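Side-chain contacts in lipid A deacylase PagL (Pseudomonas aeruginosa, PDB 2ERV), which hydrolyses the ester bond at the 3 position of lipid A in the bacterial outer membrane, releasing the primary fatty acyl chain: residues T16-L21 and E105-A110; T46-G51 and I125-A130. All coordinates share one frame; numbering follows the deposited sequence.

Overall arrangement
Both contacts span the interior of one antiparallel beta barrel, and each joins strands that are not neighbours in the sheet. Contact 1 lies close to the centre of the chain and is ionic: two arginines and a glutamate meet there with a water. Contact 2, centred about 11 Å away, is also buried but mainly aromatic, and the residues on both sides of its tyrosine in sequence, His126 and Ser128, are catalytic. The segments alternate along the chain and lie on adjacent strands, 15-24 beside 35-48 and 102-114 beside 119-128. Probable backbone hydrogen bonds, Tyr17 to Tyr47 and Asp106 to His126, link them, while Thr16 packs on Trp48 and Glu105 on Ile125.

Contact 1 of 2, residues T16-L21 and E105-A110; sequences TYRLGL and EDRIGA. With CA (calcium ion), chain C; CXE (pentaethylene glycol monodecyl ether), chain E; CXE (pentaethylene glycol monodecyl ether), chain G.
Arg18 and Glu105 face each other across the barrel interior from strands whose backbones come no nearer than 13.7 Å, measured between the CA of Arg18 and the CA of Glu105, so side chains alone close the gap. Both do so by stretching out: Arg18 is extended from CG to NE with CG anti to the backbone N (chi1 180°), and Glu105 reaches back from the opposite direction. They meet in a salt bridge, Arg18 NH1 to Glu105 OE2 at 3.1 Å, with a nearly straight N-H...O angle of 167°. The carboxylate oxygen sits at the guanidinium edge, and the two flat groups are turned only 29° apart. Water 1 makes a second link, accepting from Arg18 NH2 at 3.0 Å and donating to Glu105 OE1 at 2.7 Å. Arg107, bent along its chain, brings its NH1 to 3.4 Å from Arg18 NH2, the guanidinium planes steeply inclined to each other. Both nitrogens form salt bridges to Asp42 OD2, and Arg107 NH1 adds a long ion pair to Glu105 OE1 at 3.7 Å. The surrounding carboxylates probably offset the positive charge enclosed here. On the other side of strand 102-114, Asp106 OD2 binds the calcium ion at 2.5 Å, while Leu21 packs its CD1 against C7 of a detergent chain on the outer surface. Within the barrel, Thr46 of strand 35-48, Ser61 of strand 57-70, and Ile125 and Tyr127 of strand 119-128 touch the Arg18 side chain, and Ser61 also hydrogen-bonds Glu105 OE2.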
loop_
_atom_site.group_PDB
_atom_site.type_symbol
_atom_site.label_atom_id
_atom_site.label_comp_id
_atom_site.label_asym_id
_atom_site.label_seq_id
_atom_site.Cartn_x
_atom_site.Cartn_y
_atom_site.Cartn_z
ATOM N N THR A 16 -5.942 5.822 -8.864
ATOM C CA THR A 16 -6.317 4.886 -7.846
ATOM C C THR A 16 -6.579 5.721 -6.634
ATOM O O THR A 16 -5.980 6.819 -6.459
ATOM C CB THR A 16 -5.160 3.924 -7.477
ATOM O OG1 THR A 16 -4.031 4.700 -7.027
ATOM C CG2 THR A 16 -4.633 3.159 -8.706
ATOM N N TYR A 17 -7.471 5.241 -5.786
ATOM C CA TYR A 17 -7.813 6.000 -4.584
ATOM C C TYR A 17 -7.904 4.958 -3.518
ATOM O O TYR A 17 -8.597 3.971 -3.734
ATOM C CB TYR A 17 -9.205 6.666 -4.756
ATOM C CG TYR A 17 -9.272 7.631 -5.907
ATOM C CD1 TYR A 17 -8.834 8.955 -5.768
ATOM C CD2 TYR A 17 -9.751 7.218 -7.147
ATOM C CE1 TYR A 17 -8.887 9.847 -6.853
ATOM C CE2 TYR A 17 -9.815 8.087 -8.223
ATOM C CZ TYR A 17 -9.386 9.384 -8.068
ATOM O OH TYR A 17 -9.438 10.214 -9.157
ATOM N N ARG A 18 -7.262 5.163 -2.363
ATOM C CA ARG A 18 -7.198 4.110 -1.355
ATOM C C ARG A 18 -7.546 4.628 0.015
ATOM O O ARG A 18 -7.034 5.660 0.445
ATOM C CB ARG A 18 -5.792 3.477 -1.311
ATOM C CG ARG A 18 -5.658 2.360 -0.255
ATOM C CD ARG A 18 -4.223 1.935 -0.130
ATOM N NE ARG A 18 -3.978 1.014 0.985
ATOM C CZ ARG A 18 -3.582 -0.241 0.855
ATOM N NH1 ARG A 18 -3.402 -0.761 -0.351
ATOM N NH2 ARG A 18 -3.349 -0.982 1.952
ATOM N N LEU A 19 -8.407 3.908 0.715
ATOM C CA LEU A 19 -8.691 4.269 2.111
ATOM C C LEU A 19 -8.206 3.109 2.935
ATOM O O LEU A 19 -8.387 1.969 2.516
ATOM C CB LEU A 19 -10.196 4.426 2.292
ATOM C CG LEU A 19 -10.837 5.715 1.786
ATOM C CD1 LEU A 19 -12.387 5.594 2.003
ATOM C CD2 LEU A 19 -10.294 6.960 2.563
ATOM N N GLY A 20 -7.589 3.383 4.089
ATOM C CA GLY A 20 -6.899 2.337 4.803
ATOM C C GLY A 20 -7.034 2.457 6.311
ATOM O O GLY A 20 -7.311 3.525 6.850
ATOM N N LEU A 21 -6.846 1.340 6.992
ATOM C CA LEU A 21 -6.731 1.358 8.448
ATOM C C LEU A 21 -5.455 0.605 8.774
ATOM O O LEU A 21 -5.176 -0.390 8.107
ATOM C CB LEU A 21 -7.913 0.593 9.063
ATOM C CG LEU A 21 -9.315 1.243 9.033
ATOM C CD1 LEU A 21 -10.416 0.246 9.479
ATOM C CD2 LEU A 21 -9.297 2.480 9.898
ATOM N N GLU A 105 0.055 -8.669 -2.826
ATOM C CA GLU A 105 0.309 -7.236 -2.784
ATOM C C GLU A 105 1.741 -7.085 -2.329
ATOM O O GLU A 105 2.029 -7.513 -1.230
ATOM C CB GLU A 105 -0.555 -6.580 -1.702
ATOM C CG GLU A 105 -0.377 -5.060 -1.580
ATOM C CD GLU A 105 -1.271 -4.449 -0.502
ATOM O OE1 GLU A 105 -1.181 -4.921 0.662
ATOM O OE2 GLU A 105 -2.093 -3.512 -0.822
ATOM N N ASP A 106 2.632 -6.526 -3.159
ATOM C CA ASP A 106 4.021 -6.205 -2.760
ATOM C C ASP A 106 4.174 -4.705 -2.730
ATOM O O ASP A 106 3.800 -4.038 -3.706
ATOM C CB ASP A 106 5.012 -6.734 -3.807
ATOM C CG ASP A 106 5.040 -8.251 -3.887
ATOM O OD1 ASP A 106 5.073 -8.944 -2.844
ATOM O OD2 ASP A 106 4.939 -8.854 -4.966
ATOM N N ARG A 107 4.699 -4.157 -1.630
ATOM C CA ARG A 107 4.734 -2.710 -1.506
ATOM C C ARG A 107 6.039 -2.214 -0.901
ATOM O O ARG A 107 6.668 -2.917 -0.087
ATOM C CB ARG A 107 3.574 -2.230 -0.618
ATOM C CG ARG A 107 3.389 -3.101 0.613
ATOM C CD ARG A 107 2.052 -2.916 1.279
ATOM N NE ARG A 107 1.975 -1.595 1.884
ATOM C CZ ARG A 107 0.900 -1.155 2.528
ATOM N NH1 ARG A 107 -0.186 -1.897 2.596
ATOM N NH2 ARG A 107 0.923 0.021 3.084
ATOM N N ILE A 108 6.436 -1.017 -1.314
ATOM C CA ILE A 108 7.488 -0.231 -0.627
ATOM C C ILE A 108 7.007 1.187 -0.456
ATOM O O ILE A 108 6.055 1.602 -1.106
ATOM C CB ILE A 108 8.809 -0.211 -1.405
ATOM C CG1 ILE A 108 8.581 0.269 -2.836
ATOM C CG2 ILE A 108 9.416 -1.580 -1.432
ATOM C CD1 ILE A 108 9.834 0.803 -3.507
ATOM N N GLY A 109 7.659 1.953 0.403
ATOM C CA GLY A 109 7.171 3.271 0.721
ATOM C C GLY A 109 8.236 4.006 1.540
ATOM O O GLY A 109 9.161 3.380 2.091
ATOM N N ALA A 110 8.064 5.318 1.640
ATOM C CA ALA A 110 8.929 6.162 2.451
ATOM C C ALA A 110 8.113 7.393 2.857
ATOM O O ALA A 110 7.183 7.821 2.124
ATOM C CB ALA A 110 10.178 6.571 1.616
HETATM CA CA CA C . 6.545 -10.692 -4.718
HETATM C C10 CXE E . -2.033 12.341 -10.643
HETATM O O11 CXE E . -1.984 11.402 -9.566
HETATM C C12 CXE E . -0.642 11.000 -9.313
HETATM C C13 CXE E . -0.241 11.386 -7.893
HETATM O O14 CXE E . 0.606 10.351 -7.399
HETATM C C15 CXE E . 1.859 10.810 -6.911
HETATM C C16 CXE E . 2.909 9.771 -7.237
HETATM O O17 CXE E . 3.721 9.609 -6.092
HETATM C C18 CXE E . 5.041 9.183 -6.416
HETATM C C19 CXE E . 5.347 7.849 -5.753
HETATM O O20 CXE E . 6.038 7.034 -6.701
HETATM C C21 CXE E . 7.354 6.634 -6.298
HETATM C C22 CXE E . 7.246 5.856 -4.999
HETATM O O23 CXE E . 8.476 5.203 -4.696
HETATM C C24 CXE E . 8.446 4.697 -3.365
HETATM C C25 CXE E . 9.756 5.117 -2.741
HETATM O O26 CXE E . 10.120 4.145 -1.786
HETATM C C4 CXE G . -10.626 -2.924 4.316
HETATM C C5 CXE G . -10.759 -1.865 5.391
HETATM C C6 CXE G . -10.601 -0.466 4.830
HETATM C C7 CXE G . -11.189 0.518 5.828
HETATM C C8 CXE G . -11.461 1.879 5.208
HETATM C C9 CXE G . -11.584 2.915 6.313
HETATM C C10 CXE G . -12.973 3.546 6.260
HETATM O O11 CXE G . -13.017 4.757 7.023
HETATM C C12 CXE G . -13.108 5.920 6.194
HETATM C C13 CXE G . -14.345 6.725 6.535
HETATM O O14 CXE G . -13.950 8.086 6.606
HETATM C C15 CXE G . -15.040 8.953 6.834
HETATM C C16 CXE G . -14.639 10.329 6.307
HETATM O O HOH W 1 -2.793 -3.838 2.528
#

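Contact 2 of 2, residues T46-G51 and I125-A130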
loop_
_atom_site.group_PDB
_atom_site.type_symbol
_atom_site.label_atom_id
_atom_site.label_comp_id
_atom_site.label_asym_id
_atom_site.label_seq_id
_atom_site.Cartn_x
_atom_site.Cartn_y
_atom_site.Cartn_z
ATOM N N THR A 46 -9.323 -0.106 -2.122
ATOM C CA THR A 46 -8.783 0.725 -3.224
ATOM C C THR A 46 -9.791 0.757 -4.319
ATOM O O THR A 46 -10.381 -0.271 -4.635
ATOM C CB THR A 46 -7.432 0.162 -3.761
ATOM O OG1 THR A 46 -6.472 0.094 -2.677
ATOM C CG2 THR A 46 -6.802 1.093 -4.813
ATOM N N TYR A 47 -10.011 1.943 -4.881
ATOM C CA TYR A 47 -10.773 2.035 -6.122
ATOM C C TYR A 47 -9.787 2.320 -7.259
ATOM O O TYR A 47 -8.888 3.151 -7.113
ATOM C CB TYR A 47 -11.817 3.180 -6.044
ATOM C CG TYR A 47 -12.550 3.404 -7.339
ATOM C CD1 TYR A 47 -13.605 2.581 -7.689
ATOM C CD2 TYR A 47 -12.203 4.427 -8.203
ATOM C CE1 TYR A 47 -14.282 2.754 -8.878
ATOM C CE2 TYR A 47 -12.912 4.607 -9.429
ATOM C CZ TYR A 47 -13.932 3.761 -9.718
ATOM O OH TYR A 47 -14.667 3.890 -10.872
ATOM N N TRP A 48 -9.994 1.635 -8.378
ATOM C CA TRP A 48 -9.128 1.699 -9.539
ATOM C C TRP A 48 -9.975 2.207 -10.670
ATOM O O TRP A 48 -10.896 1.484 -11.076
ATOM C CB TRP A 48 -8.688 0.270 -9.940
ATOM C CG TRP A 48 -7.882 -0.459 -8.832
ATOM C CD1 TRP A 48 -8.402 -1.103 -7.718
ATOM C CD2 TRP A 48 -6.459 -0.525 -8.694
ATOM N NE1 TRP A 48 -7.382 -1.590 -6.924
ATOM C CE2 TRP A 48 -6.177 -1.243 -7.502
ATOM C CE3 TRP A 48 -5.368 -0.060 -9.468
ATOM C CZ2 TRP A 48 -4.859 -1.504 -7.074
ATOM C CZ3 TRP A 48 -4.095 -0.330 -9.053
ATOM C CH2 TRP A 48 -3.831 -1.035 -7.864
ATOM N N GLU A 49 -9.623 3.360 -11.216
ATOM C CA GLU A 49 -10.262 3.928 -12.388
ATOM C C GLU A 49 -10.246 2.916 -13.532
ATOM O O GLU A 49 -9.267 2.155 -13.698
ATOM C CB GLU A 49 -9.541 5.203 -12.823
ATOM C CG GLU A 49 -10.184 5.931 -14.000
ATOM C CD GLU A 49 -9.344 7.050 -14.596
ATOM O OE1 GLU A 49 -8.195 7.309 -14.166
ATOM O OE2 GLU A 49 -9.866 7.707 -15.531
ATOM N N GLY A 50 -11.327 2.893 -14.315
ATOM C CA GLY A 50 -11.436 1.930 -15.417
ATOM C C GLY A 50 -10.429 2.255 -16.492
ATOM O O GLY A 50 -9.822 3.312 -16.482
ATOM N N GLY A 51 -10.252 1.344 -17.443
ATOM C CA GLY A 51 -9.349 1.575 -18.551
ATOM C C GLY A 51 -9.874 0.711 -19.684
ATOM O O GLY A 51 -11.062 0.444 -19.745
ATOM N N ILE A 125 2.967 0.156 -4.964
ATOM C CA ILE A 125 2.399 -1.149 -4.660
ATOM C C ILE A 125 2.171 -1.880 -5.958
ATOM O O ILE A 125 1.710 -1.284 -6.930
ATOM C CB ILE A 125 1.053 -1.044 -3.889
ATOM C CG1 ILE A 125 1.216 -0.118 -2.666
ATOM C CG2 ILE A 125 0.595 -2.441 -3.492
ATOM C CD1 ILE A 125 -0.088 0.192 -1.940
ATOM N N HIS A 126 2.535 -3.159 -5.973
ATOM C CA HIS A 126 2.290 -4.013 -7.142
ATOM C C HIS A 126 1.445 -5.235 -6.808
ATOM O O HIS A 126 1.618 -5.859 -5.755
ATOM C CB HIS A 126 3.651 -4.447 -7.730
ATOM C CG HIS A 126 3.572 -5.637 -8.641
ATOM N ND1 HIS A 126 3.165 -5.543 -9.958
ATOM C CD2 HIS A 126 3.883 -6.942 -8.433
ATOM C CE1 HIS A 126 3.217 -6.748 -10.517
ATOM N NE2 HIS A 126 3.628 -7.614 -9.606
ATOM N N TYR A 127 0.543 -5.589 -7.711
ATOM C CA TYR A 127 -0.339 -6.710 -7.464
ATOM C C TYR A 127 -0.202 -7.698 -8.617
ATOM O O TYR A 127 -0.304 -7.300 -9.778
ATOM C CB TYR A 127 -1.808 -6.229 -7.433
ATOM C CG TYR A 127 -2.130 -5.261 -6.315
ATOM C CD1 TYR A 127 -2.625 -5.727 -5.091
ATOM C CD2 TYR A 127 -1.951 -3.883 -6.489
ATOM C CE1 TYR A 127 -2.937 -4.831 -4.047
ATOM C CE2 TYR A 127 -2.284 -2.976 -5.457
ATOM C CZ TYR A 127 -2.764 -3.468 -4.245
ATOM O OH TYR A 127 -3.088 -2.598 -3.210
ATOM N N SER A 128 0.045 -8.972 -8.313
ATOM C CA SER A 128 0.059 -10.016 -9.374
ATOM C C SER A 128 -0.087 -11.374 -8.710
ATOM O O SER A 128 -0.144 -11.425 -7.514
ATOM C CB SER A 128 1.293 -9.937 -10.280
ATOM O OG SER A 128 2.486 -10.030 -9.503
ATOM N N ASN A 129 -0.127 -12.460 -9.485
ATOM C CA ASN A 129 -0.495 -13.765 -8.934
ATOM C C ASN A 129 0.634 -14.812 -9.027
ATOM O O ASN A 129 0.417 -16.017 -8.778
ATOM C CB ASN A 129 -1.849 -14.260 -9.547
ATOM C CG ASN A 129 -1.769 -14.514 -11.063
ATOM O OD1 ASN A 129 -0.773 -15.068 -11.580
ATOM N ND2 ASN A 129 -2.804 -14.125 -11.778
ATOM N N ALA A 130 1.844 -14.329 -9.308
ATOM C CA ALA A 130 3.056 -15.139 -9.408
ATOM C C ALA A 130 2.984 -16.204 -10.503
ATOM O O ALA A 130 3.647 -17.256 -10.393
ATOM C CB ALA A 130 3.414 -15.751 -8.081
HETATM O O HOH W 2 -3.748 0.037 -3.178
#
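Trp48 and Tyr127 meet inside the beta barrel, reaching inward from strands 35-48 and 119-128, and together they supply most of the surface buried between 46-51 and 125-130. Both side chains leave their strands toward the other segment, and with CG anti to the carbonyl carbon (chi1 -61° in Trp48, -63° in Tyr127) the rings lie beside their own backbone N. The benzo edge of the indole, CZ2 and CH2, comes up to CE2 and CD2 of the phenol: Trp48 CZ2 is 3.4 Å from Tyr127 CE2, and Trp48 CH2 is 3.7 Å from Tyr127 CD2. Tyr127 CE2 lies near the indole plane. Although the ring planes stand at 83°, the approach is oblique, with the centroids of the phenol and the six-membered indole ring 5.4 Å apart. Thr46 CG2 rests on one face of the indole, near its rim, and Phe88 meets both aromatic rings. The polar end of the tryptophan is satisfied elsewhere, its NE1 bonding to Ser59. His126 points away from 46-51, its ND1 bonded to Glu140 and its NE2 2.7 Å from Ser128 OG, completing the experimentally established charge relay. Tyr127, between them in sequence, points into the barrel, while His126 and Ser128 lie on the other side of the strand. The tyrosine hydroxyl makes a weak hydrogen bond to Glu105 and is joined to Thr46 through water 2, which lies 2.7 Å from Tyr127 OH and 2.8 Å from Thr46 OG1.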